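Local atomic coordinates of Cyclase/dehydrase (Mycobacterium smegmatis str. MC2 155, PDB entry 5Z8O), a protein that is of unknown function but, as a START-superfamily member related to polyketide cyclases and lipid-transport proteins, probably binds a hydrophobic ligand. Residues B[96-99]-B[100-104]. Sequence-based numbering, arbitrary orientation.
Sequences VPLG and PDSTL
L98 lies over the backbone of the opposing strand where T103 passes into L104: its CG comes to 3.7 Å from L104 N, and CD1 packs near T103 C. Its CG sits anti to the carbonyl carbon (chi1 -77°), which lays the branch back along the start of strand 103-113, so that it crosses the side chain of L104 at a slant, L98 CG to L104 CB 4.0 Å. V96 and L104 project from one face of the sheet, though their two CB atoms meet only loosely.

The backbone here is the closed end of an antiparallel beta hairpin. V96 and L104 form the last hydrogen-bonded strand pair before the loop, with V96 N to L104 O at 2.9 Å and L104 N to V96 O at 2.7 Å, both bonds nearly straight. P97 pairs with T103 in the next, non-hydrogen-bonded position; in the conformer modelled here T103 CG2 rests against P97 CA, on the face away from V96 and L104. The loop runs from L98 to S102, with G99, P100 and D101 at its tip. It is closed by S102 O, which accepts a hydrogen bond from L98 N at 2.9 Å and a weak one from G99 N at 3.4 Å. S102 OG tucks in beside L98 CB at 3.6 Å.

This hairpin tip is at the surface, joining strands 86-97 and 103-113 of the seven-stranded antiparallel sheet of the Bet v 1-like (START, helix-grip) fold. Strand 4-10 flanks 103-113, with L98 reaching E9 and L104 touching T7. T103 turns inward instead, its OG1 in this conformer hydrogen-bonded to A12 O and its side chain against A14 and I17 of helix 14-22.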
# COMPACT_ATOMS: atom_id res chain seq x y z
N VAL B 96 18.14 21.84 -9.82
CA VAL B 96 19.20 22.50 -10.58
C VAL B 96 19.89 23.52 -9.68
O VAL B 96 19.24 24.42 -9.14
CB VAL B 96 18.68 23.17 -11.85
CG1 VAL B 96 19.82 23.88 -12.57
CG2 VAL B 96 18.04 22.14 -12.77
N PRO B 97 21.21 23.44 -9.48
CA PRO B 97 21.91 24.45 -8.69
C PRO B 97 21.87 25.81 -9.37
O PRO B 97 22.02 25.92 -10.59
CB PRO B 97 23.34 23.91 -8.59
CG PRO B 97 23.48 22.99 -9.76
CD PRO B 97 22.12 22.39 -9.98
N LEU B 98 21.67 26.85 -8.57
CA LEU B 98 21.69 28.23 -9.05
C LEU B 98 23.01 28.93 -8.76
O LEU B 98 23.89 29.01 -9.62
CB LEU B 98 20.53 29.01 -8.44
CG LEU B 98 19.17 28.74 -9.07
CD1 LEU B 98 18.10 29.59 -8.41
CD2 LEU B 98 19.22 29.01 -10.56
N GLY B 99 23.13 29.49 -7.56
CA GLY B 99 24.35 30.13 -7.13
C GLY B 99 25.16 29.23 -6.24
O GLY B 99 24.97 28.01 -6.20
N PRO B 100 26.11 29.81 -5.50
CA PRO B 100 26.93 28.99 -4.59
C PRO B 100 26.13 28.33 -3.48
O PRO B 100 26.62 27.36 -2.89
CB PRO B 100 27.95 30.00 -4.03
CG PRO B 100 27.95 31.14 -5.00
CD PRO B 100 26.55 31.21 -5.53
N ASP B 101 24.93 28.82 -3.18
CA ASP B 101 24.19 28.34 -2.02
C ASP B 101 22.69 28.20 -2.23
O ASP B 101 21.99 27.83 -1.29
CB ASP B 101 24.44 29.26 -0.82
CG ASP B 101 24.33 30.73 -1.18
OD1 ASP B 101 23.43 31.09 -1.97
OD2 ASP B 101 25.15 31.53 -0.67
N SER B 102 22.17 28.48 -3.43
CA SER B 102 20.74 28.36 -3.70
C SER B 102 20.52 27.46 -4.91
O SER B 102 21.43 27.26 -5.72
CB SER B 102 20.09 29.73 -3.93
OG SER B 102 20.65 30.37 -5.06
N THR B 103 19.31 26.91 -5.01
CA THR B 103 18.98 25.97 -6.08
C THR B 103 17.56 26.20 -6.56
O THR B 103 16.71 26.75 -5.85
CB THR B 103 19.14 24.52 -5.62
OG1 THR B 103 18.42 24.31 -4.41
CG2 THR B 103 20.60 24.20 -5.40
N LEU B 104 17.31 25.76 -7.79
CA LEU B 104 16.00 25.84 -8.42
C LEU B 104 15.33 24.47 -8.33
O LEU B 104 15.91 23.46 -8.77
CB LEU B 104 16.13 26.29 -9.87
CG LEU B 104 14.86 26.51 -10.69
CD1 LEU B 104 15.06 27.64 -11.69
CD2 LEU B 104 14.44 25.24 -11.42